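Local coordinates for protein acetyltransferase, GNAT family (Colwellia psychrerythraea, PDB 3IWG) that probably transfers an acyl group, most likely acetyl, to an as yet unidentified acceptor, as other members of the GNAT family do, at residues K8-S12 with L13-T17; K225-L228 with T229-K233. One frame throughout, in Å; residues are numbered along the deposited sequence.

Contact 1: K8-S12 with L13-T17; sequences KTIES and LSDLT
Ile10 and Leu16 meet through their methyl ends where the chain leaves its first strand and winds through a 3-10 turn, residues 13-16, toward helix 17-26 in the N-terminal GNAT region. The Ile10 side chain sets out from CB toward the turn; CG1 lies beside the backbone N, anti to the carbonyl carbon (chi1 -69°), and brings CD1 to 3.9 Å from CD2 of Leu16. The two side chains cross at a slant, and the same CD1 also has the carboxylate of Asp15 nearby, with OD2 at 4.2 Å. CD1 is the one atom of the Ile10 side chain to come this close to residues 13-17; CG2, on the branch anti to the backbone N, stays farther off. Leu16 is buried and continues inward onto Leu54 and Phe57, while Ile10 and Asp15 both touch Tyr49, so the turn is packed against strands 44-50 and 53-60.

The backbone closes the bend: Asp15 N donates to Ser12 O over 3.0 Å, with an N-H...O angle of 148°. The donor stands well above the carbonyl plane, 46° out of it. Leu16 N reaches Leu13 O in the next turn.

Leu13 heads away from the preceding residues, yet its CD1 folds back to 3.8 Å from Glu11 O. The same residue packs on Glu149 of the second subunit, so the turn also touches the other chain of the assembly. The Ser12 hydroxyl faces that of Ser14, and its OG makes a weak hydrogen bond of 3.3 Å with Ser14 OG.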
loop_
_atom_site.group_PDB
_atom_site.type_symbol
_atom_site.label_atom_id
_atom_site.label_comp_id
_atom_site.label_asym_id
_atom_site.label_seq_id
_atom_site.Cartn_x
_atom_site.Cartn_y
_atom_site.Cartn_z
ATOM N N LYS A 8 1.133 20.915 -23.123
ATOM C CA LYS A 8 1.798 19.643 -23.435
ATOM C C LYS A 8 1.527 18.691 -22.289
ATOM O O LYS A 8 1.439 19.086 -21.141
ATOM C CB LYS A 8 3.330 19.790 -23.589
ATOM C CG LYS A 8 3.861 20.316 -24.918
ATOM C CD LYS A 8 5.443 20.181 -25.019
ATOM C CE LYS A 8 6.094 21.366 -25.841
ATOM N NZ LYS A 8 7.459 21.125 -26.482
ATOM N N THR A 9 1.409 17.424 -22.618
ATOM C CA THR A 9 1.201 16.388 -21.638
ATOM C C THR A 9 2.561 16.275 -20.890
ATOM O O THR A 9 3.609 16.592 -21.453
ATOM C CB THR A 9 0.747 15.093 -22.380
ATOM O OG1 THR A 9 -0.346 14.482 -21.691
ATOM C CG2 THR A 9 1.896 14.129 -22.553
ATOM N N ILE A 10 2.547 15.898 -19.617
ATOM C CA ILE A 10 3.796 15.766 -18.857
ATOM C C ILE A 10 3.935 14.343 -18.292
ATOM O O ILE A 10 3.073 13.906 -17.536
ATOM C CB ILE A 10 3.812 16.772 -17.713
ATOM C CG1 ILE A 10 3.949 18.183 -18.298
ATOM C CG2 ILE A 10 4.888 16.432 -16.671
ATOM C CD1 ILE A 10 5.058 19.017 -17.701
ATOM N N GLU A 11 5.002 13.618 -18.628
ATOM C CA GLU A 11 5.129 12.237 -18.092
ATOM C C GLU A 11 5.860 12.171 -16.742
ATOM O O GLU A 11 5.415 11.439 -15.812
ATOM C CB GLU A 11 5.778 11.287 -19.099
ATOM C CG GLU A 11 4.766 10.641 -20.070
ATOM C CD GLU A 11 4.308 11.601 -21.175
ATOM O OE1 GLU A 11 3.079 11.826 -21.310
ATOM O OE2 GLU A 11 5.169 12.127 -21.895
ATOM N N SER A 12 6.954 12.930 -16.632
ATOM C CA SER A 12 7.795 12.845 -15.448
ATOM C C SER A 12 7.468 14.012 -14.551
ATOM O O SER A 12 7.730 15.168 -14.887
ATOM C CB SER A 12 9.291 12.813 -15.816
ATOM O OG SER A 12 10.095 12.370 -14.726
ATOM N N LEU A 13 6.855 13.685 -13.424
ATOM C CA LEU A 13 6.470 14.672 -12.405
ATOM C C LEU A 13 7.687 15.471 -11.839
ATOM O O LEU A 13 7.511 16.541 -11.248
ATOM C CB LEU A 13 5.678 13.976 -11.289
ATOM C CG LEU A 13 4.177 13.824 -11.547
ATOM C CD1 LEU A 13 3.828 13.498 -13.021
ATOM C CD2 LEU A 13 3.566 12.815 -10.610
ATOM N N SER A 14 8.888 14.941 -12.085
ATOM C CA SER A 14 10.183 15.605 -11.831
ATOM C C SER A 14 10.275 16.956 -12.509
ATOM O O SER A 14 10.824 17.861 -11.951
ATOM C CB SER A 14 11.392 14.721 -12.271
ATOM O OG SER A 14 11.819 14.979 -13.634
ATOM N N ASP A 15 9.749 17.070 -13.713
ATOM C CA ASP A 15 9.664 18.344 -14.419
ATOM C C ASP A 15 8.891 19.464 -13.683
ATOM O O ASP A 15 8.979 20.625 -14.046
ATOM C CB ASP A 15 8.964 18.111 -15.755
ATOM C CG ASP A 15 9.565 18.908 -16.860
ATOM O OD1 ASP A 15 10.418 19.775 -16.549
ATOM O OD2 ASP A 15 9.200 18.672 -18.043
ATOM N N LEU A 16 8.086 19.092 -12.688
ATOM C CA LEU A 16 7.187 20.022 -11.999
ATOM C C LEU A 16 7.583 20.324 -10.553
ATOM O O LEU A 16 6.868 21.047 -9.859
ATOM C CB LEU A 16 5.759 19.451 -12.030
ATOM C CG LEU A 16 5.138 19.349 -13.413
ATOM C CD1 LEU A 16 3.704 19.029 -13.295
ATOM C CD2 LEU A 16 5.324 20.645 -14.208
ATOM N N THR A 17 8.720 19.786 -10.115
ATOM C CA THR A 17 9.243 19.991 -8.760
ATOM C C THR A 17 9.192 21.418 -8.227
ATOM O O THR A 17 8.709 21.649 -7.112
ATOM C CB THR A 17 10.697 19.499 -8.670
ATOM O OG1 THR A 17 10.667 18.087 -8.534
ATOM C CG2 THR A 17 11.442 20.104 -7.457
#

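Contact 2: K225-L228 with T229-K233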
loop_
_atom_site.group_PDB
_atom_site.type_symbol
_atom_site.label_atom_id
_atom_site.label_comp_id
_atom_site.label_asym_id
_atom_site.label_seq_id
_atom_site.Cartn_x
_atom_site.Cartn_y
_atom_site.Cartn_z
ATOM N N LYS A 225 -14.141 11.861 19.521
ATOM C CA LYS A 225 -13.534 13.006 20.155
ATOM C C LYS A 225 -12.249 12.608 20.874
ATOM O O LYS A 225 -11.219 13.267 20.734
ATOM C CB LYS A 225 -14.467 13.663 21.130
ATOM C CG LYS A 225 -13.874 14.877 21.814
ATOM C CD LYS A 225 -14.931 15.527 22.716
ATOM C CE LYS A 225 -14.386 16.798 23.467
ATOM N NZ LYS A 225 -13.905 16.577 24.873
ATOM N N LYS A 226 -12.321 11.515 21.628
ATOM C CA LYS A 226 -11.209 11.100 22.431
ATOM C C LYS A 226 -10.018 10.676 21.593
ATOM O O LYS A 226 -8.861 10.878 21.992
ATOM C CB LYS A 226 -11.642 9.976 23.339
ATOM C CG LYS A 226 -12.714 10.370 24.333
ATOM C CD LYS A 226 -12.583 9.593 25.615
ATOM C CE LYS A 226 -13.689 8.576 25.899
ATOM N NZ LYS A 226 -14.520 9.102 27.009
ATOM N N VAL A 227 -10.318 10.110 20.422
ATOM C CA VAL A 227 -9.292 9.591 19.528
ATOM C C VAL A 227 -8.550 10.774 18.945
ATOM O O VAL A 227 -7.331 10.829 18.962
ATOM C CB VAL A 227 -9.888 8.693 18.406
ATOM C CG1 VAL A 227 -8.866 8.348 17.384
ATOM C CG2 VAL A 227 -10.440 7.434 19.007
ATOM N N LEU A 228 -9.316 11.739 18.469
ATOM C CA LEU A 228 -8.748 12.959 17.929
ATOM C C LEU A 228 -7.871 13.657 18.992
ATOM O O LEU A 228 -6.771 14.109 18.692
ATOM C CB LEU A 228 -9.869 13.857 17.447
ATOM C CG LEU A 228 -10.440 13.436 16.108
ATOM C CD1 LEU A 228 -11.700 14.243 15.809
ATOM C CD2 LEU A 228 -9.409 13.720 15.029
ATOM N N THR A 229 -8.328 13.684 20.237
ATOM C CA THR A 229 -7.562 14.320 21.292
ATOM C C THR A 229 -6.232 13.608 21.495
ATOM O O THR A 229 -5.209 14.255 21.620
ATOM C CB THR A 229 -8.350 14.383 22.610
ATOM O OG1 THR A 229 -9.575 15.091 22.369
ATOM C CG2 THR A 229 -7.549 15.112 23.689
ATOM N N PHE A 230 -6.230 12.277 21.500
ATOM C CA PHE A 230 -4.974 11.533 21.620
ATOM C C PHE A 230 -4.044 11.857 20.461
ATOM O O PHE A 230 -2.868 12.115 20.642
ATOM C CB PHE A 230 -5.251 10.034 21.588
ATOM C CG PHE A 230 -4.028 9.184 21.637
ATOM C CD1 PHE A 230 -3.380 8.837 20.488
ATOM C CD2 PHE A 230 -3.554 8.702 22.840
ATOM C CE1 PHE A 230 -2.250 8.050 20.516
ATOM C CE2 PHE A 230 -2.418 7.900 22.879
ATOM C CZ PHE A 230 -1.776 7.567 21.720
ATOM N N LEU A 231 -4.602 11.790 19.270
ATOM C CA LEU A 231 -3.856 11.892 18.071
ATOM C C LEU A 231 -3.217 13.284 17.988
ATOM O O LEU A 231 -2.063 13.410 17.525
ATOM C CB LEU A 231 -4.771 11.638 16.874
ATOM C CG LEU A 231 -5.189 10.196 16.539
ATOM C CD1 LEU A 231 -6.138 10.242 15.393
ATOM C CD2 LEU A 231 -3.999 9.287 16.211
ATOM N N THR A 232 -3.948 14.307 18.448
ATOM C CA THR A 232 -3.433 15.692 18.524
ATOM C C THR A 232 -2.262 15.788 19.491
ATOM O O THR A 232 -1.246 16.440 19.191
ATOM C CB THR A 232 -4.523 16.747 18.979
ATOM O OG1 THR A 232 -5.641 16.723 18.090
ATOM C CG2 THR A 232 -3.947 18.179 18.973
ATOM N N LYS A 233 -2.393 15.129 20.645
ATOM C CA LYS A 233 -1.309 15.155 21.608
ATOM C C LYS A 233 -0.052 14.480 21.016
ATOM O O LYS A 233 1.044 14.992 21.175
ATOM C CB LYS A 233 -1.686 14.513 22.930
ATOM C CG LYS A 233 -0.731 14.931 24.025
ATOM C CD LYS A 233 -0.455 13.845 25.104
ATOM C CE LYS A 233 -1.306 14.011 26.405
ATOM N NZ LYS A 233 -0.837 13.143 27.529
#
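Val227 and Leu231 stand side by side, one helical turn apart and pointing the same way, with Val227 CG1 3.9 Å from Leu231 CD1. They form part of the inner face of helix 223-237, in the beta-alpha-beta unit between strands 207-214 and 241-247: Val227 packs on Met212 and Ala193, Leu231 on Leu210 and Cys197. Their backbones are joined by Leu231 N to Val227 O, 2.9 Å. Phe230 sends its ring toward Phe183, which it meets edge-to-face.

Two threonines, Thr229 and Thr232, turn their hydroxyls back along the helix instead. In Thr229, OG1 lies anti to its own carbonyl carbon (chi1 -58°) and donates to Lys225 O over 3.0 Å, from 40° above the carbonyl plane. Thr232 copies the arrangement, with OG1 2.9 Å from Leu228 O. A valine in place of Thr229 takes the hydroxyl away, and the Lys225 carbonyl would probably be left with the backbone N-H as its one donor from this position.

Each of the two carbonyls, Lys225 O and Leu228 O, thus accepts both an amide and a hydroxyl, and each threonine hydroxyl spends its proton on a carbonyl of the preceding turn.

In the fold
Contact 1 and contact 2 lie on opposite sides of the chain's centre, 38 Å apart between their centres and about 28 Å between nearest atoms. They belong to the two GNAT-like halves of the chain, and neither touches the other. Residues 8-17 link a strand to a helix at the surface of the N-terminal half, close to the second subunit. Residues 225-233 instead form a helix packed on strands of the C-terminal half, with no other chain of the assembly touching them. In GNAT enzymes the loop leading into the equivalent helix usually binds the pyrophosphate of acetyl-CoA, so contact 2 is probably the nearer to a cofactor site.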